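Long-range contacts in M32 carboxypeptidase (Chitinophagaceae bacterium, PDB 7A03), which probably cleaves amino acids one by one from the C-terminal end of peptides, as a metal-dependent carboxypeptidase of the M32 family: residues A8-A13 / H75-L80; Q85-L90 / G284-E289; Q16-I21 / E60-P65; F242-V247 / L278-Y283. One frame throughout, in Å; residues are numbered along the deposited sequence.

Interaction 1: residues A8-A13 / H75-L80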
loop_
_atom_site.group_PDB
_atom_site.type_symbol
_atom_site.label_atom_id
_atom_site.label_comp_id
_atom_site.label_asym_id
_atom_site.label_seq_id
_atom_site.Cartn_x
_atom_site.Cartn_y
_atom_site.Cartn_z
ATOM N N ALA A 8 -19.379 -32.130 4.058
ATOM C CA ALA A 8 -19.618 -30.825 3.444
ATOM C C ALA A 8 -20.461 -29.916 4.341
ATOM O O ALA A 8 -20.442 -28.691 4.199
ATOM C CB ALA A 8 -20.278 -30.991 2.085
ATOM N N GLU A 9 -21.206 -30.529 5.260
ATOM C CA GLU A 9 -22.049 -29.764 6.174
ATOM C C GLU A 9 -21.200 -28.874 7.075
ATOM O O GLU A 9 -21.519 -27.697 7.298
ATOM C CB GLU A 9 -22.867 -30.749 7.007
ATOM C CG GLU A 9 -24.092 -30.183 7.683
ATOM C CD GLU A 9 -25.047 -31.284 8.122
ATOM O OE1 GLU A 9 -26.267 -31.036 8.164
ATOM O OE2 GLU A 9 -24.573 -32.404 8.414
ATOM N N GLN A 10 -20.091 -29.418 7.569
ATOM C CA GLN A 10 -19.183 -28.670 8.428
ATOM C C GLN A 10 -18.460 -27.560 7.663
ATOM O O GLN A 10 -18.295 -26.445 8.183
ATOM C CB GLN A 10 -18.204 -29.634 9.109
ATOM C CG GLN A 10 -17.261 -30.446 8.192
ATOM C CD GLN A 10 -17.929 -31.045 6.956
ATOM O OE1 GLN A 10 -19.039 -31.578 7.031
ATOM N NE2 GLN A 10 -17.257 -30.947 5.812
ATOM N N TYR A 11 -18.015 -27.831 6.433
ATOM C CA TYR A 11 -17.413 -26.750 5.661
ATOM C C TYR A 11 -18.437 -25.662 5.366
ATOM O O TYR A 11 -18.112 -24.468 5.412
ATOM C CB TYR A 11 -16.754 -27.270 4.379
ATOM C CG TYR A 11 -15.958 -26.197 3.668
ATOM C CD1 TYR A 11 -14.644 -25.938 4.017
ATOM C CD2 TYR A 11 -16.536 -25.429 2.660
ATOM C CE1 TYR A 11 -13.914 -24.936 3.388
ATOM C CE2 TYR A 11 -15.821 -24.427 2.026
ATOM C CZ TYR A 11 -14.504 -24.201 2.385
ATOM O OH TYR A 11 -13.791 -23.210 1.763
ATOM N N ALA A 12 -19.689 -26.050 5.082
ATOM C CA ALA A 12 -20.725 -25.050 4.860
ATOM C C ALA A 12 -20.963 -24.214 6.111
ATOM O O ALA A 12 -21.244 -23.017 6.011
ATOM C CB ALA A 12 -22.021 -25.710 4.379
ATOM N N ALA A 13 -20.819 -24.815 7.300
ATOM C CA ALA A 13 -20.983 -24.018 8.517
ATOM C C ALA A 13 -19.826 -23.041 8.698
ATOM O O ALA A 13 -20.028 -21.895 9.129
ATOM C CB ALA A 13 -21.141 -24.925 9.739
ATOM N N HIS A 75 -9.581 -28.992 9.969
ATOM C CA HIS A 75 -8.164 -29.202 9.690
ATOM C C HIS A 75 -7.848 -30.675 9.457
ATOM O O HIS A 75 -6.869 -30.993 8.772
ATOM C CB HIS A 75 -7.309 -28.649 10.829
ATOM C CG HIS A 75 -5.979 -28.120 10.387
ATOM N ND1 HIS A 75 -5.810 -27.408 9.218
ATOM C CD2 HIS A 75 -4.753 -28.196 10.960
ATOM C CE1 HIS A 75 -4.540 -27.070 9.089
ATOM N NE2 HIS A 75 -3.877 -27.537 10.132
ATOM N N HIS A 76 -8.658 -31.585 10.007
ATOM C CA HIS A 76 -8.429 -33.019 9.857
ATOM C C HIS A 76 -9.295 -33.660 8.777
ATOM O O HIS A 76 -9.516 -34.876 8.817
ATOM C CB HIS A 76 -8.603 -33.772 11.180
ATOM C CG HIS A 76 -8.070 -33.046 12.375
ATOM N ND1 HIS A 76 -8.820 -32.839 13.512
ATOM C CD2 HIS A 76 -6.861 -32.483 12.612
ATOM C CE1 HIS A 76 -8.098 -32.181 14.400
ATOM N NE2 HIS A 76 -6.905 -31.950 13.878
ATOM N N HIS A 77 -9.785 -32.881 7.815
ATOM C CA HIS A 77 -10.598 -33.439 6.746
ATOM C C HIS A 77 -9.749 -33.525 5.484
ATOM O O HIS A 77 -9.646 -32.535 4.740
ATOM C CB HIS A 77 -11.838 -32.577 6.500
ATOM C CG HIS A 77 -12.975 -32.857 7.435
ATOM N ND1 HIS A 77 -14.216 -33.268 6.996
ATOM C CD2 HIS A 77 -13.066 -32.770 8.783
ATOM C CE1 HIS A 77 -15.019 -33.429 8.033
ATOM N NE2 HIS A 77 -14.346 -33.133 9.130
ATOM N N PRO A 78 -9.127 -34.671 5.191
ATOM C CA PRO A 78 -8.346 -34.780 3.953
ATOM C C PRO A 78 -9.213 -34.811 2.706
ATOM O O PRO A 78 -8.672 -34.704 1.597
ATOM C CB PRO A 78 -7.579 -36.092 4.140
ATOM C CG PRO A 78 -8.471 -36.917 5.009
ATOM C CD PRO A 78 -9.296 -35.975 5.858
ATOM N N GLU A 79 -10.532 -34.940 2.877
ATOM C CA GLU A 79 -11.484 -34.950 1.770
ATOM C C GLU A 79 -11.500 -33.629 1.011
ATOM O O GLU A 79 -11.704 -33.618 -0.208
ATOM C CB GLU A 79 -12.876 -35.204 2.347
ATOM C CG GLU A 79 -13.061 -34.511 3.700
ATOM C CD GLU A 79 -14.512 -34.285 4.080
ATOM O OE1 GLU A 79 -15.032 -35.062 4.907
ATOM O OE2 GLU A 79 -15.127 -33.323 3.567
ATOM N N LEU A 80 -11.311 -32.513 1.709
ATOM C CA LEU A 80 -11.521 -31.200 1.113
ATOM C C LEU A 80 -10.543 -30.938 -0.031
ATOM O O LEU A 80 -9.427 -31.475 -0.068
ATOM C CB LEU A 80 -11.348 -30.127 2.184
ATOM C CG LEU A 80 -12.288 -30.278 3.376
ATOM C CD1 LEU A 80 -11.941 -29.259 4.434
ATOM C CD2 LEU A 80 -13.724 -30.114 2.904
#
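The hydroxyl of Tyr-11 is the best-held polar atom here: one hydrogen bond grips it, donated by Asn-87 ND2 of helix 82-100. The torsions put it there, with CG anti to the backbone N (chi1 -172°), so that the phenol runs inward from the first turn of its helix. On the way the ring meets Leu-80 obliquely, CD1 of Tyr-11 lying 4.3 Å from CD1 of Leu-80, and both residues are buried. Nearer the surface, Gln-10 has its CG in the crowded position between backbone N and carbonyl carbon and then bends, so that the chain reaches His-77 tip to tip. CG of Gln-10 comes within 3.7 Å of CE1 of His-77, and the amide and imidazole planes lie only 11° apart. Glu-79, CG also in the crowded position and the chain extended beyond it, puts its carboxyl carbon at the edge of the imidazole, in its plane. Gln-10 and Glu-79 also meet tip to tip, amide and carboxylate planes 75° apart. The backbone beneath is a type I beta turn from His-77 to Leu-80, closed by a weak bond from Leu-80 N to His-77 O. It is a helix-to-helix connection, between helices 65-74 and 82-100, folded over the N-terminal turn of helix 9-37 in a largely helical fold.

Interaction 2: residues Q85-L90 / G284-E289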
loop_
_atom_site.group_PDB
_atom_site.type_symbol
_atom_site.label_atom_id
_atom_site.label_comp_id
_atom_site.label_asym_id
_atom_site.label_seq_id
_atom_site.Cartn_x
_atom_site.Cartn_y
_atom_site.Cartn_z
ATOM N N GLN A 85 -9.038 -26.576 1.813
ATOM C CA GLN A 85 -8.007 -26.846 2.807
ATOM C C GLN A 85 -7.180 -25.603 3.090
ATOM O O GLN A 85 -6.836 -25.330 4.247
ATOM C CB GLN A 85 -7.103 -27.979 2.329
ATOM C CG GLN A 85 -7.735 -29.355 2.410
ATOM C CD GLN A 85 -6.703 -30.461 2.238
ATOM O OE1 GLN A 85 -5.524 -30.273 2.543
ATOM N NE2 GLN A 85 -7.137 -31.610 1.737
ATOM N N LYS A 86 -6.855 -24.836 2.047
ATOM C CA LYS A 86 -6.099 -23.609 2.260
ATOM C C LYS A 86 -6.908 -22.602 3.071
ATOM O O LYS A 86 -6.369 -21.945 3.971
ATOM C CB LYS A 86 -5.663 -23.016 0.913
ATOM C CG LYS A 86 -4.810 -21.746 1.028
ATOM C CD LYS A 86 -3.419 -22.064 1.554
ATOM C CE LYS A 86 -2.683 -23.037 0.630
ATOM N NZ LYS A 86 -1.285 -23.277 1.063
ATOM N N ASN A 87 -8.195 -22.447 2.745
ATOM C CA ASN A 87 -9.080 -21.584 3.530
ATOM C C ASN A 87 -9.075 -21.963 4.999
ATOM O O ASN A 87 -8.905 -21.104 5.872
ATOM C CB ASN A 87 -10.499 -21.652 2.971
ATOM C CG ASN A 87 -10.679 -20.779 1.747
ATOM O OD1 ASN A 87 -9.963 -19.790 1.572
ATOM N ND2 ASN A 87 -11.652 -21.119 0.907
ATOM N N ILE A 88 -9.256 -23.256 5.287
ATOM C CA ILE A 88 -9.260 -23.716 6.676
ATOM C C ILE A 88 -7.923 -23.405 7.348
ATOM O O ILE A 88 -7.883 -22.900 8.477
ATOM C CB ILE A 88 -9.609 -25.215 6.752
ATOM C CG1 ILE A 88 -11.016 -25.471 6.206
ATOM C CG2 ILE A 88 -9.498 -25.724 8.189
ATOM C CD1 ILE A 88 -12.101 -24.704 6.921
ATOM N N ALA A 89 -6.806 -23.700 6.669
ATOM C CA ALA A 89 -5.490 -23.502 7.284
ATOM C C ALA A 89 -5.227 -22.026 7.575
ATOM O O ALA A 89 -4.745 -21.663 8.663
ATOM C CB ALA A 89 -4.394 -24.087 6.390
ATOM N N LEU A 90 -5.532 -21.158 6.610
ATOM C CA LEU A 90 -5.277 -19.734 6.792
ATOM C C LEU A 90 -6.205 -19.151 7.843
ATOM O O LEU A 90 -5.782 -18.333 8.670
ATOM C CB LEU A 90 -5.419 -18.993 5.462
ATOM C CG LEU A 90 -4.277 -19.278 4.484
ATOM C CD1 LEU A 90 -4.506 -18.558 3.165
ATOM C CD2 LEU A 90 -2.953 -18.875 5.103
ATOM N N GLY A 284 -15.457 -13.497 1.936
ATOM C CA GLY A 284 -15.275 -13.771 3.348
ATOM C C GLY A 284 -14.209 -14.787 3.691
ATOM O O GLY A 284 -13.916 -14.972 4.878
ATOM N N LEU A 285 -13.596 -15.436 2.704
ATOM C CA LEU A 285 -12.656 -16.526 2.929
ATOM C C LEU A 285 -11.265 -16.112 2.477
ATOM O O LEU A 285 -11.114 -15.228 1.626
ATOM C CB LEU A 285 -13.090 -17.768 2.140
ATOM C CG LEU A 285 -14.578 -18.119 2.225
ATOM C CD1 LEU A 285 -14.889 -19.386 1.434
ATOM C CD2 LEU A 285 -14.984 -18.333 3.673
ATOM N N PRO A 286 -10.217 -16.746 3.017
ATOM C CA PRO A 286 -8.857 -16.313 2.655
ATOM C C PRO A 286 -8.588 -16.325 1.161
ATOM O O PRO A 286 -7.928 -15.413 0.650
ATOM C CB PRO A 286 -7.954 -17.278 3.442
ATOM C CG PRO A 286 -8.805 -17.674 4.639
ATOM C CD PRO A 286 -10.208 -17.769 4.077
ATOM N N CYS A 287 -9.119 -17.308 0.436
ATOM C CA CYS A 287 -8.923 -17.336 -1.007
ATOM C C CYS A 287 -9.809 -16.337 -1.751
ATOM O O CYS A 287 -9.773 -16.308 -2.980
ATOM C CB CYS A 287 -9.016 -18.764 -1.560
ATOM S SG CYS A 287 -7.684 -19.839 -0.940
ATOM N N GLY A 288 -10.569 -15.498 -1.043
ATOM C CA GLY A 288 -11.250 -14.369 -1.647
ATOM C C GLY A 288 -10.730 -13.010 -1.225
ATOM O O GLY A 288 -11.381 -12.000 -1.519
ATOM N N GLU A 289 -9.589 -12.953 -0.522
ATOM C CA GLU A 289 -8.980 -11.719 -0.040
ATOM C C GLU A 289 -7.659 -11.472 -0.763
ATOM O O GLU A 289 -6.982 -12.413 -1.176
ATOM C CB GLU A 289 -8.693 -11.815 1.473
ATOM C CG GLU A 289 -9.941 -12.004 2.327
ATOM C CD GLU A 289 -9.643 -12.372 3.784
ATOM O OE1 GLU A 289 -8.459 -12.592 4.117
ATOM O OE2 GLU A 289 -10.602 -12.426 4.601
#
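Asn-87 carries its CG anti to the carbonyl carbon (chi1 -80°), and a small second twist (chi2 -26°) turns the amide so that its oxygen faces the 3-10 segment 286-288. There OD1 of Asn-87 accepts a hydrogen bond of 2.9 Å from N of Cys-287. The bond is fairly straight, 155° at the hydrogen, and the donor lies in the carbonyl plane. It satisfies an amide in the first turn of the 3-10 segment, where the segment's own bonds begin later, with Gly-288 N reaching back to Leu-285 O. ND2 of the same amide gives a bond to Gln-282 OE1, so both ends of the group are engaged and its rotation is fixed. Apolar atoms close around it: CD of Pro-286 sits 3.2 Å from OD1 of Asn-87, while Leu-285 crosses the amide at about a right angle, its CD1 3.7 Å from ND2 of Asn-87. One turn further on, Leu-90 slides past the proline in the opposite direction, CB of Leu-90 to CB of Pro-286 being 3.7 Å. Lys-86 touches with the base of its chain, CG 4.0 Å from SG of Cys-287, before the bent chain leads away to a cation-pi contact with Phe-469. The loop between helices 258-277 and 293-307 is thus pressed onto helix 82-100 in a buried contact, with Tyr-14 and Met-18 of helix 9-37 packing alongside.

Interaction 3: residues Q16-I21 / E60-P65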
loop_
_atom_site.group_PDB
_atom_site.type_symbol
_atom_site.label_atom_id
_atom_site.label_comp_id
_atom_site.label_asym_id
_atom_site.label_seq_id
_atom_site.Cartn_x
_atom_site.Cartn_y
_atom_site.Cartn_z
ATOM N N GLN A 16 -20.585 -20.195 6.324
ATOM C CA GLN A 16 -21.655 -19.345 6.833
ATOM C C GLN A 16 -21.127 -18.399 7.910
ATOM O O GLN A 16 -21.403 -17.190 7.891
ATOM C CB GLN A 16 -22.795 -20.226 7.362
ATOM C CG GLN A 16 -23.974 -19.468 7.947
ATOM C CD GLN A 16 -23.779 -19.135 9.414
ATOM O OE1 GLN A 16 -23.302 -19.963 10.189
ATOM N NE2 GLN A 16 -24.151 -17.916 9.805
ATOM N N LYS A 17 -20.320 -18.927 8.836
ATOM C CA LYS A 17 -19.785 -18.071 9.895
ATOM C C LYS A 17 -18.881 -16.987 9.328
ATOM O O LYS A 17 -18.962 -15.811 9.730
ATOM C CB LYS A 17 -19.030 -18.909 10.921
ATOM C CG LYS A 17 -19.925 -19.810 11.752
ATOM C CD LYS A 17 -19.090 -20.689 12.670
ATOM C CE LYS A 17 -19.971 -21.605 13.501
ATOM N NZ LYS A 17 -20.882 -20.852 14.410
ATOM N N MET A 18 -17.994 -17.364 8.399
ATOM C CA MET A 18 -17.064 -16.393 7.834
ATOM C C MET A 18 -17.795 -15.354 7.000
ATOM O O MET A 18 -17.408 -14.182 6.973
ATOM C CB MET A 18 -16.027 -17.109 6.972
ATOM C CG MET A 18 -15.154 -18.092 7.737
ATOM S SD MET A 18 -14.338 -17.379 9.181
ATOM C CE MET A 18 -13.129 -16.337 8.369
ATOM N N GLN A 19 -18.858 -15.760 6.311
ATOM C CA GLN A 19 -19.561 -14.797 5.479
ATOM C C GLN A 19 -20.361 -13.818 6.326
ATOM O O GLN A 19 -20.452 -12.640 5.976
ATOM C CB GLN A 19 -20.367 -15.531 4.410
ATOM C CG GLN A 19 -19.397 -16.214 3.434
ATOM C CD GLN A 19 -20.063 -16.819 2.224
ATOM O OE1 GLN A 19 -21.227 -17.217 2.267
ATOM N NE2 GLN A 19 -19.311 -16.907 1.126
ATOM N N LYS A 20 -20.869 -14.265 7.481
ATOM C CA LYS A 20 -21.509 -13.337 8.417
ATOM C C LYS A 20 -20.506 -12.307 8.940
ATOM O O LYS A 20 -20.776 -11.089 8.953
ATOM C CB LYS A 20 -22.115 -14.146 9.568
ATOM C CG LYS A 20 -22.727 -13.322 10.691
ATOM C CD LYS A 20 -23.337 -14.254 11.724
ATOM C CE LYS A 20 -23.746 -13.497 12.970
ATOM N NZ LYS A 20 -24.280 -14.433 14.002
ATOM N N ILE A 21 -19.316 -12.783 9.342
ATOM C CA ILE A 21 -18.268 -11.864 9.783
ATOM C C ILE A 21 -17.938 -10.866 8.682
ATOM O O ILE A 21 -17.777 -9.664 8.928
ATOM C CB ILE A 21 -17.020 -12.653 10.218
ATOM C CG1 ILE A 21 -17.294 -13.438 11.502
ATOM C CG2 ILE A 21 -15.822 -11.723 10.406
ATOM C CD1 ILE A 21 -16.318 -14.577 11.699
ATOM N N GLU A 60 -16.065 -10.229 18.260
ATOM C CA GLU A 60 -16.716 -11.288 19.020
ATOM C C GLU A 60 -16.967 -12.491 18.127
ATOM O O GLU A 60 -16.719 -13.638 18.526
ATOM C CB GLU A 60 -18.038 -10.785 19.608
ATOM C CG GLU A 60 -17.883 -9.757 20.717
ATOM C CD GLU A 60 -19.194 -9.063 21.090
ATOM O OE1 GLU A 60 -20.221 -9.241 20.386
ATOM O OE2 GLU A 60 -19.198 -8.338 22.105
ATOM N N LEU A 61 -17.404 -12.242 16.889
ATOM C CA LEU A 61 -17.705 -13.364 16.015
ATOM C C LEU A 61 -16.429 -14.101 15.632
ATOM O O LEU A 61 -16.398 -15.340 15.617
ATOM C CB LEU A 61 -18.484 -12.882 14.794
ATOM C CG LEU A 61 -19.888 -12.368 15.134
ATOM C CD1 LEU A 61 -20.481 -11.608 13.952
ATOM C CD2 LEU A 61 -20.764 -13.554 15.541
ATOM N N PHE A 62 -15.347 -13.366 15.384
ATOM C CA PHE A 62 -14.170 -14.065 14.897
ATOM C C PHE A 62 -13.367 -14.730 16.003
ATOM O O PHE A 62 -12.466 -15.521 15.703
ATOM C CB PHE A 62 -13.279 -13.157 14.055
ATOM C CG PHE A 62 -12.184 -13.898 13.389
ATOM C CD1 PHE A 62 -12.479 -14.908 12.486
ATOM C CD2 PHE A 62 -10.864 -13.642 13.703
ATOM C CE1 PHE A 62 -11.463 -15.618 11.870
ATOM C CE2 PHE A 62 -9.849 -14.352 13.100
ATOM C CZ PHE A 62 -10.150 -15.339 12.183
ATOM N N THR A 63 -13.677 -14.454 17.266
ATOM C CA THR A 63 -13.024 -15.121 18.385
ATOM C C THR A 63 -13.922 -16.167 19.026
ATOM O O THR A 63 -13.548 -16.745 20.052
ATOM C CB THR A 63 -12.568 -14.101 19.438
ATOM O OG1 THR A 63 -13.700 -13.337 19.892
ATOM C CG2 THR A 63 -11.500 -13.177 18.875
ATOM N N ALA A 64 -15.083 -16.438 18.433
ATOM C CA ALA A 64 -16.068 -17.311 19.052
ATOM C C ALA A 64 -15.509 -18.725 19.197
ATOM O O ALA A 64 -14.902 -19.250 18.261
ATOM C CB ALA A 64 -17.335 -17.367 18.199
ATOM N N PRO A 65 -15.702 -19.368 20.349
ATOM C CA PRO A 65 -15.195 -20.745 20.513
ATOM C C PRO A 65 -15.726 -21.735 19.489
ATOM O O PRO A 65 -15.002 -22.660 19.091
ATOM C CB PRO A 65 -15.642 -21.113 21.939
ATOM C CG PRO A 65 -15.847 -19.800 22.629
ATOM C CD PRO A 65 -16.346 -18.855 21.569
#
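Ile-21 forms the innermost layer of this contact, meeting two neighbouring residues at the end of helix 44-62. Its CG1 lies 3.5 Å from CB of Leu-61, and the two side chains slide past each other in opposite directions. Beyond CG1 the chain stays extended (chi2 160°), which carries CD1 of Ile-21 to the edge of the Phe-62 ring, in the ring plane and 3.9 Å from CD1 of Phe-62. A methyl at the rim in this way is plain edge packing, distinct from a CH-pi contact over the face. Met-18, one turn earlier, bends at both chi2 and chi3 and so brings its CE obliquely to the same ring, 3.9 Å from CE1 of Phe-62. On the solvent side, Lys-20 runs out fully extended and crosses Leu-61 at about a right angle; its CE touches both leucine methyls, 3.9 Å from CD1 of Leu-61, so that the aliphatic part of the lysine covers the apolar residue.

What positions the ring is its first torsion, with CG of Phe-62 anti to the backbone N (chi1 -172°). Immediately afterwards Thr-63 leaves helical geometry, and Ala-64, whose N bonds to Leu-61 O, takes the N-cap position of helix 65-74. Farther out, Ala-64 O and Thr-63 O accept hydrogen bonds from Tyr-95 and Lys-99 of helix 82-100. Phe-62 therefore lies where helices meet: Ile-21 and Met-18 of helix 9-37 against it, Leu-67 of helix 65-74 beside it, and Asp-94, Tyr-95 and Asn-98 of helix 82-100 packed against it.

Interaction 4: residues F242-V247 / L278-Y283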
loop_
_atom_site.group_PDB
_atom_site.type_symbol
_atom_site.label_atom_id
_atom_site.label_comp_id
_atom_site.label_asym_id
_atom_site.label_seq_id
_atom_site.Cartn_x
_atom_site.Cartn_y
_atom_site.Cartn_z
ATOM N N PHE A 242 -16.499 -3.426 -0.794
ATOM C CA PHE A 242 -17.566 -3.975 0.040
ATOM C C PHE A 242 -17.903 -5.403 -0.349
ATOM O O PHE A 242 -18.703 -6.058 0.334
ATOM C CB PHE A 242 -18.838 -3.106 -0.061
ATOM C CG PHE A 242 -18.596 -1.638 0.167
ATOM C CD1 PHE A 242 -17.563 -1.207 0.994
ATOM C CD2 PHE A 242 -19.399 -0.687 -0.437
ATOM C CE1 PHE A 242 -17.318 0.134 1.190
ATOM C CE2 PHE A 242 -19.179 0.667 -0.223
ATOM C CZ PHE A 242 -18.136 1.086 0.588
ATOM N N ASN A 243 -17.296 -5.887 -1.435
ATOM C CA ASN A 243 -17.417 -7.164 -2.126
ATOM C C ASN A 243 -16.832 -6.923 -3.519
ATOM O O ASN A 243 -16.635 -5.764 -3.913
ATOM C CB ASN A 243 -18.880 -7.637 -2.188
ATOM C CG ASN A 243 -19.789 -6.639 -2.914
ATOM O OD1 ASN A 243 -19.890 -6.660 -4.133
ATOM N ND2 ASN A 243 -20.475 -5.786 -2.147
ATOM N N PRO A 244 -16.550 -7.963 -4.299
ATOM C CA PRO A 244 -15.926 -7.728 -5.620
ATOM C C PRO A 244 -16.803 -6.955 -6.596
ATOM O O PRO A 244 -16.289 -6.434 -7.608
ATOM C CB PRO A 244 -15.614 -9.145 -6.118
ATOM C CG PRO A 244 -15.555 -9.989 -4.853
ATOM C CD PRO A 244 -16.611 -9.397 -3.962
ATOM N N LEU A 245 -18.110 -6.857 -6.343
ATOM C CA LEU A 245 -19.028 -6.126 -7.210
ATOM C C LEU A 245 -19.318 -4.716 -6.702
ATOM O O LEU A 245 -20.227 -4.044 -7.214
ATOM C CB LEU A 245 -20.329 -6.913 -7.420
ATOM C CG LEU A 245 -20.091 -8.278 -8.083
ATOM C CD1 LEU A 245 -21.351 -9.123 -8.049
ATOM C CD2 LEU A 245 -19.621 -8.113 -9.516
ATOM N N ASP A 246 -18.557 -4.246 -5.702
ATOM C CA ASP A 246 -18.778 -2.889 -5.208
ATOM C C ASP A 246 -17.433 -2.418 -4.651
ATOM O O ASP A 246 -17.168 -2.465 -3.439
ATOM C CB ASP A 246 -19.886 -2.830 -4.161
ATOM C CG ASP A 246 -20.332 -1.420 -3.858
ATOM O OD1 ASP A 246 -19.683 -0.469 -4.309
ATOM O OD2 ASP A 246 -21.356 -1.264 -3.146
ATOM N N VAL A 247 -16.602 -1.932 -5.571
ATOM C CA VAL A 247 -15.229 -1.541 -5.287
ATOM C C VAL A 247 -15.105 -0.071 -5.638
ATOM O O VAL A 247 -15.174 0.298 -6.816
ATOM C CB VAL A 247 -14.234 -2.382 -6.093
ATOM C CG1 VAL A 247 -12.798 -1.889 -5.801
ATOM C CG2 VAL A 247 -14.407 -3.866 -5.772
ATOM N N LEU A 278 -11.180 -10.510 -7.510
ATOM C CA LEU A 278 -11.282 -11.583 -6.528
ATOM C C LEU A 278 -12.615 -12.318 -6.701
ATOM O O LEU A 278 -13.623 -11.712 -7.073
ATOM C CB LEU A 278 -11.169 -11.016 -5.108
ATOM C CG LEU A 278 -9.797 -10.413 -4.777
ATOM C CD1 LEU A 278 -9.860 -9.397 -3.644
ATOM C CD2 LEU A 278 -8.769 -11.493 -4.478
ATOM N N PRO A 279 -12.645 -13.632 -6.467
ATOM C CA PRO A 279 -13.864 -14.406 -6.771
ATOM C C PRO A 279 -14.978 -14.160 -5.763
ATOM O O PRO A 279 -14.761 -14.212 -4.546
ATOM C CB PRO A 279 -13.392 -15.865 -6.754
ATOM C CG PRO A 279 -12.093 -15.862 -6.008
ATOM C CD PRO A 279 -11.508 -14.483 -6.072
ATOM N N THR A 280 -16.190 -13.917 -6.284
ATOM C CA THR A 280 -17.341 -13.706 -5.415
ATOM C C THR A 280 -17.680 -14.948 -4.603
ATOM O O THR A 280 -18.161 -14.826 -3.470
ATOM C CB THR A 280 -18.553 -13.226 -6.221
ATOM O OG1 THR A 280 -18.824 -14.157 -7.274
ATOM C CG2 THR A 280 -18.275 -11.871 -6.815
ATOM N N GLU A 281 -17.420 -16.145 -5.142
ATOM C CA GLU A 281 -17.730 -17.371 -4.409
ATOM C C GLU A 281 -16.841 -17.560 -3.185
ATOM O O GLU A 281 -17.177 -18.371 -2.312
ATOM C CB GLU A 281 -17.621 -18.592 -5.323
ATOM C CG GLU A 281 -18.552 -19.740 -4.939
ATOM C CD GLU A 281 -20.017 -19.322 -4.886
ATOM O OE1 GLU A 281 -20.439 -18.490 -5.720
ATOM O OE2 GLU A 281 -20.745 -19.827 -4.002
ATOM N N GLN A 282 -15.720 -16.838 -3.113
ATOM C CA GLN A 282 -14.805 -16.895 -1.986
ATOM C C GLN A 282 -14.977 -15.728 -1.035
ATOM O O GLN A 282 -14.113 -15.505 -0.180
ATOM C CB GLN A 282 -13.364 -16.950 -2.493
ATOM C CG GLN A 282 -13.047 -18.228 -3.186
ATOM C CD GLN A 282 -13.012 -19.401 -2.239
ATOM O OE1 GLN A 282 -12.350 -19.347 -1.195
ATOM N NE2 GLN A 282 -13.695 -20.485 -2.605
ATOM N N TYR A 283 -16.074 -14.987 -1.164
ATOM C CA TYR A 283 -16.370 -13.864 -0.285
ATOM C C TYR A 283 -16.227 -14.274 1.177
ATOM O O TYR A 283 -16.786 -15.285 1.606
ATOM C CB TYR A 283 -17.813 -13.460 -0.558
ATOM C CG TYR A 283 -18.391 -12.415 0.374
ATOM C CD1 TYR A 283 -18.158 -11.069 0.154
ATOM C CD2 TYR A 283 -19.183 -12.778 1.469
ATOM C CE1 TYR A 283 -18.697 -10.102 0.982
ATOM C CE2 TYR A 283 -19.722 -11.812 2.298
ATOM C CZ TYR A 283 -19.473 -10.485 2.053
ATOM O OH TYR A 283 -20.014 -9.531 2.876
#
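Pro-244 projects from its loop toward the other segment and is the residue most covered by it. Its CB lies 3.4 Å from the carbonyl O of Leu-278 and also approaches the methyl of Thr-280. At the next atom, the C-gamma exo tip of the ring, CG of Pro-244 is again 3.4 Å from Leu-278 O and comes within 3.8 Å of CG2 of Thr-280. CD, where the ring turns back to the backbone N, keeps only the methyl, 4.1 Å from CG2 of Thr-280. That methyl is presented because Thr-280 holds CG2 anti to its carbonyl carbon; it also touches Leu-245 more loosely.

The proline sits in the connection of a beta hairpin between antiparallel strands 239-241 and 247-251. A type I beta turn from Asn-243 to Asp-246 shapes this connection, and Phe-242 N bonds to Asp-246 O at its base. An Asx turn overlaps it: OD1 of Asn-243 accepts from N of Leu-245 at 2.8 Å, the donor standing 29° out of the carbonyl plane and the bond bent to 131° at the hydrogen. The facing loop directly follows helix 258-277, which carries an HExxH sequence consistent with the metal-binding helix of such peptidases.

Tyr-283 makes the second point of contact. With CG anti to its backbone N (chi1 173°), its ring passes along the loop, CE1 of Tyr-283 lying 4.0 Å from CB of Asn-243, while the carbonyl O of Phe-242 lies at the ring edge. Its hydroxyl continues to helix 9-37, where Asp-23 OD1 and Asn-26 ND2 both bond to it.

How the interactions relate
From the N terminus, helix 9-37 takes part first in interaction 1 and then in interaction 3. Interaction 3 closes at the end of helix 44-62, nested within the longer, mostly helical loop that interaction 1 completes ahead of helix 82-100. Interaction 2 opens on that helix after both have closed, and spans nearly two hundred residues; interaction 4 is nested inside it. No two loops cross. Several of the contacts also touch in space: Gln-85 bonds to Leu-80 O between interactions 1 and 2, and Gln-19 to Tyr-283 O between interactions 3 and 4. Interactions 1 and 3 hold the N-terminal helices together, interaction 2 joins helix 82-100 to the loop 278-289, and interaction 4 joins that loop to the hairpin.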